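Local structure of Phosphoglucosamine/phosphogalactosamine mutase (Sulfolobus tokodaii, 2F7L) at residues 285-289 with 416-420; 375-379 with 426-431. The protein interconverts the 6-phosphates and 1-phosphates of glucosamine and galactosamine with the help of one magnesium ion, a step toward UDP-GlcNAc and UDP-GalNAc. One frame throughout, in Å; residues are numbered along the deposited sequence.

Contact 1 (285-289 with 416-420); sequences VSSSS and FWFLV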
# COMPACT_ATOMS: atom_id res chain seq x y z
N VAL A 285 -2.74 13.32 2.66
CA VAL A 285 -3.04 14.57 1.97
C VAL A 285 -3.00 14.43 0.46
O VAL A 285 -3.34 15.37 -0.25
CB VAL A 285 -2.05 15.67 2.43
CG1 VAL A 285 -2.41 16.13 3.84
CG2 VAL A 285 -0.62 15.12 2.40
N SER A 286 -2.60 13.26 -0.03
CA SER A 286 -2.54 12.98 -1.46
C SER A 286 -3.94 12.56 -1.94
O SER A 286 -4.22 12.48 -3.14
CB SER A 286 -1.52 11.86 -1.73
OG SER A 286 -1.72 10.74 -0.87
N SER A 287 -4.82 12.30 -0.98
CA SER A 287 -6.21 11.89 -1.25
C SER A 287 -7.11 13.08 -1.61
O SER A 287 -6.95 14.19 -1.08
CB SER A 287 -6.78 11.18 -0.02
OG SER A 287 -6.46 9.81 -0.01
N SER A 288 -8.06 12.82 -2.50
CA SER A 288 -9.01 13.84 -2.94
C SER A 288 -9.88 14.28 -1.78
O SER A 288 -10.23 13.45 -0.95
CB SER A 288 -9.91 13.29 -4.03
OG SER A 288 -11.08 14.08 -4.18
N SER A 289 -10.26 15.56 -1.74
CA SER A 289 -11.11 16.07 -0.65
C SER A 289 -12.51 15.48 -0.77
O SER A 289 -13.32 15.55 0.16
CB SER A 289 -11.16 17.61 -0.69
OG SER A 289 -11.66 18.08 -1.92
N PHE A 416 -12.83 22.02 -4.85
CA PHE A 416 -11.48 22.05 -5.41
C PHE A 416 -10.50 21.88 -4.27
O PHE A 416 -10.81 22.21 -3.13
CB PHE A 416 -11.18 23.37 -6.13
CG PHE A 416 -10.59 24.45 -5.24
CD1 PHE A 416 -9.22 24.45 -4.95
CD2 PHE A 416 -11.40 25.41 -4.65
CE1 PHE A 416 -8.68 25.40 -4.08
CE2 PHE A 416 -10.86 26.36 -3.77
CZ PHE A 416 -9.50 26.35 -3.49
N TRP A 417 -9.32 21.36 -4.58
CA TRP A 417 -8.28 21.21 -3.57
C TRP A 417 -6.97 20.99 -4.31
O TRP A 417 -6.97 20.69 -5.50
CB TRP A 417 -8.54 20.01 -2.64
CG TRP A 417 -8.49 18.70 -3.36
CD1 TRP A 417 -9.48 18.12 -4.08
CD2 TRP A 417 -7.35 17.84 -3.48
NE1 TRP A 417 -9.05 16.96 -4.65
CE2 TRP A 417 -7.74 16.75 -4.30
CE3 TRP A 417 -6.05 17.88 -2.99
CZ2 TRP A 417 -6.87 15.70 -4.63
CZ3 TRP A 417 -5.17 16.84 -3.32
CH2 TRP A 417 -5.59 15.77 -4.14
N PHE A 418 -5.86 21.19 -3.61
CA PHE A 418 -4.56 20.94 -4.21
C PHE A 418 -3.54 20.59 -3.14
O PHE A 418 -3.75 20.82 -1.94
CB PHE A 418 -4.08 22.13 -5.06
CG PHE A 418 -3.74 23.38 -4.28
CD1 PHE A 418 -4.66 24.42 -4.17
CD2 PHE A 418 -2.49 23.53 -3.70
CE1 PHE A 418 -4.33 25.61 -3.48
CE2 PHE A 418 -2.15 24.70 -3.01
CZ PHE A 418 -3.08 25.75 -2.91
N LEU A 419 -2.44 19.98 -3.59
CA LEU A 419 -1.33 19.58 -2.74
C LEU A 419 -0.03 19.90 -3.47
O LEU A 419 0.18 19.48 -4.61
CB LEU A 419 -1.38 18.07 -2.45
CG LEU A 419 -0.19 17.50 -1.66
CD1 LEU A 419 -0.05 18.25 -0.36
CD2 LEU A 419 -0.36 16.02 -1.39
N VAL A 420 0.82 20.68 -2.82
CA VAL A 420 2.12 21.01 -3.38
C VAL A 420 3.09 20.37 -2.39
O VAL A 420 3.21 20.83 -1.24
CB VAL A 420 2.38 22.53 -3.42
CG1 VAL A 420 3.69 22.80 -4.11
CG2 VAL A 420 1.26 23.23 -4.14
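The indole of Trp417 lies beneath the backbone of Ser287, Ser288 and Ser289, which passes over one face of the ring. Ser288 CA sits over the six-membered ring, near its rim, 3.3 Å from Trp417 CZ2, and Ser289 N and Ser287 O cover other parts of the same face, each offset toward the rim. Farther along, Trp417 CD1 is 3.1 Å from Ser289 OG. CG of Trp417 is placed between its own backbone N and carbonyl carbon (chi1 65°), which swings the ring under the loop. Two residues on, Leu419 CD2 touches Val285 O at 3.3 Å and Val285 CG2 at 3.9 Å, the two side chains crossing at about a right angle. No hydrogen bond joins the two segments, which meet by van der Waals contact; they lie where the loop after strand 280-284 of the alpha/beta/alpha domain III meets strand 416-422 of the C-terminal domain. Neighbours add polar links across the same junction: Trp417 NE1 and Ser288 OG both hydrogen-bond Glu434 OE2, tying indole and loop to one carboxylate, while Lys410 NZ bonds Val285 O and Ser287 O. Ser288 OG also caps Leu290 N as helix 290-296 begins, and Asp260 OD1 holds Ser288 N.

Contact 2 (375-379 with 426-431); sequences TKVDL and EPIIRI. With SO4 (sulfate ion), chain C.
The guanidinium of Arg430 has Lys376 CD at an oblique angle to it, 4.4 Å from Arg430 NE, and a sulfate ion at its edge, where NH1 donates to sulfate O4 at 2.8 Å. Arg430 runs extended from CG to NE (chi3 175°), which carries the group out from the strand to the anion. Lys376 and Arg430 project from one face of the antiparallel sheet of the C-terminal domain, whose edge strand 371-378 pairs here with strand 428-435, the segments 375-378 and 428-431 running at 153° to each other. The carboxylate of Glu426 bridges the two cations: OE2 is 3.0 Å from Lys376 NZ in a weakly directed salt bridge, and OE1 is 3.6 Å from Arg430 NH2. Gly424 N also binds the sulfate, which is consistent with this Ser-Gly-Thr-Glu-Pro loop holding the substrate phosphate, as in other phosphohexose mutases.

Two reciprocal hydrogen-bonded pairs, Thr375 with Ile431 and Val377 with Ile429, fix the register; Ile429 N to Val377 O, at 2.8 Å, is almost straight, whereas Thr375 N to Ile431 O is weak. On their face Val377 CG1 meets Ile431 CD1 at 3.7 Å, and Val452 of helix 438-452 packs over Val377, Ile429 and Ile431. Ile428 puts CG2 3.9 Å from Lys376 CB and lays CG1 and CD1 beside Asp378 OD2. Were Ile428 cut back to an alanine, these branches would go, and Lys376 CB would probably lose this apolar neighbour while the Asp378 carboxylate became freer to turn. Beyond the strand pairing, Leu379 N donates to O of Pro427, the centre of an inverse gamma turn, at 3.1 Å and from 36° above the carbonyl plane.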
# COMPACT_ATOMS: atom_id res chain seq x y z
N THR A 375 1.47 17.69 -12.00
CA THR A 375 2.71 18.14 -12.65
C THR A 375 3.93 18.09 -11.74
O THR A 375 3.81 18.04 -10.52
CB THR A 375 2.60 19.58 -13.19
OG1 THR A 375 1.67 19.60 -14.28
CG2 THR A 375 3.93 20.10 -13.71
N LYS A 376 5.11 18.08 -12.35
CA LYS A 376 6.36 18.08 -11.60
C LYS A 376 7.14 19.31 -12.04
O LYS A 376 7.17 19.64 -13.21
CB LYS A 376 7.19 16.81 -11.90
CG LYS A 376 6.39 15.50 -11.82
CD LYS A 376 7.21 14.29 -11.34
CE LYS A 376 8.07 13.66 -12.43
NZ LYS A 376 9.03 12.61 -11.91
N VAL A 377 7.74 20.03 -11.10
CA VAL A 377 8.55 21.19 -11.46
C VAL A 377 9.82 21.16 -10.63
O VAL A 377 9.79 20.95 -9.42
CB VAL A 377 7.78 22.54 -11.30
CG1 VAL A 377 6.54 22.33 -10.47
CG2 VAL A 377 8.69 23.63 -10.71
N ASP A 378 10.94 21.34 -11.31
CA ASP A 378 12.25 21.29 -10.67
C ASP A 378 12.40 22.36 -9.64
O ASP A 378 11.81 23.44 -9.75
CB ASP A 378 13.38 21.46 -11.68
CG ASP A 378 13.48 20.31 -12.67
OD1 ASP A 378 14.53 20.22 -13.34
OD2 ASP A 378 12.53 19.51 -12.79
N LEU A 379 13.20 22.06 -8.63
CA LEU A 379 13.44 23.02 -7.58
C LEU A 379 14.69 23.76 -8.00
O LEU A 379 15.77 23.19 -8.05
CB LEU A 379 13.67 22.30 -6.24
CG LEU A 379 13.18 23.08 -5.01
CD1 LEU A 379 13.52 22.31 -3.76
CD2 LEU A 379 13.79 24.45 -4.97
N GLU A 426 13.47 12.90 -6.00
CA GLU A 426 13.96 13.75 -7.07
C GLU A 426 14.00 15.20 -6.60
O GLU A 426 13.27 15.59 -5.68
CB GLU A 426 13.02 13.61 -8.27
CG GLU A 426 12.97 12.21 -8.84
CD GLU A 426 11.68 11.95 -9.59
OE1 GLU A 426 10.62 11.84 -8.93
OE2 GLU A 426 11.72 11.88 -10.84
N PRO A 427 14.87 16.03 -7.21
CA PRO A 427 14.97 17.44 -6.83
C PRO A 427 13.81 18.14 -7.50
O PRO A 427 14.00 19.03 -8.32
CB PRO A 427 16.31 17.85 -7.42
CG PRO A 427 16.34 17.05 -8.70
CD PRO A 427 15.79 15.70 -8.31
N ILE A 428 12.61 17.73 -7.12
CA ILE A 428 11.39 18.24 -7.75
C ILE A 428 10.21 18.46 -6.82
O ILE A 428 10.10 17.80 -5.79
CB ILE A 428 10.98 17.22 -8.85
CG1 ILE A 428 11.40 17.78 -10.21
CG2 ILE A 428 9.51 16.81 -8.73
CD1 ILE A 428 12.17 16.77 -11.05
N ILE A 429 9.34 19.40 -7.17
CA ILE A 429 8.13 19.64 -6.38
C ILE A 429 6.95 19.17 -7.22
O ILE A 429 6.78 19.60 -8.36
CB ILE A 429 7.92 21.13 -6.02
CG1 ILE A 429 8.87 21.54 -4.90
CG2 ILE A 429 6.50 21.38 -5.61
CD1 ILE A 429 10.09 22.21 -5.40
N ARG A 430 6.15 18.27 -6.65
CA ARG A 430 4.99 17.74 -7.34
C ARG A 430 3.83 18.68 -7.08
O ARG A 430 3.65 19.14 -5.96
CB ARG A 430 4.62 16.34 -6.83
CG ARG A 430 5.69 15.26 -7.05
CD ARG A 430 5.15 13.83 -6.94
NE ARG A 430 6.16 12.83 -7.28
CZ ARG A 430 6.87 12.12 -6.39
NH1 ARG A 430 6.69 12.27 -5.08
NH2 ARG A 430 7.81 11.28 -6.81
N ILE A 431 3.07 18.99 -8.11
CA ILE A 431 1.91 19.85 -7.97
C ILE A 431 0.70 19.11 -8.48
O ILE A 431 0.64 18.76 -9.65
CB ILE A 431 2.00 21.15 -8.82
CG1 ILE A 431 3.17 22.02 -8.37
CG2 ILE A 431 0.70 21.94 -8.69
CD1 ILE A 431 3.24 23.36 -9.07
S SO4 C . 8.37 10.67 -2.60
O1 SO4 C . 9.15 10.51 -1.29
O2 SO4 C . 9.18 10.04 -3.73
O3 SO4 C . 7.18 9.91 -2.46
O4 SO4 C . 8.41 12.05 -2.87

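How the contacts relate
Strands 416-422 and 428-435 are neighbours in one antiparallel sheet, so contacts 1 and 2, with centres about 16 Å apart, share the sheet of the C-terminal domain. Trp417, Leu419 and Arg430 project from the same face of that sheet. At contact 1 this face is buried against domain III and works through ring and backbone packing, with no hydrogen bond between its two segments; at contact 2 it is exposed and carries a salt-bridge network and an anion. Contact 2 is instead held by a backbone ladder within one domain, with its core on the opposite face. There the two meet: Val420 CG1 packs on Ile429 CG2 at 3.5 Å, against helix 438-452.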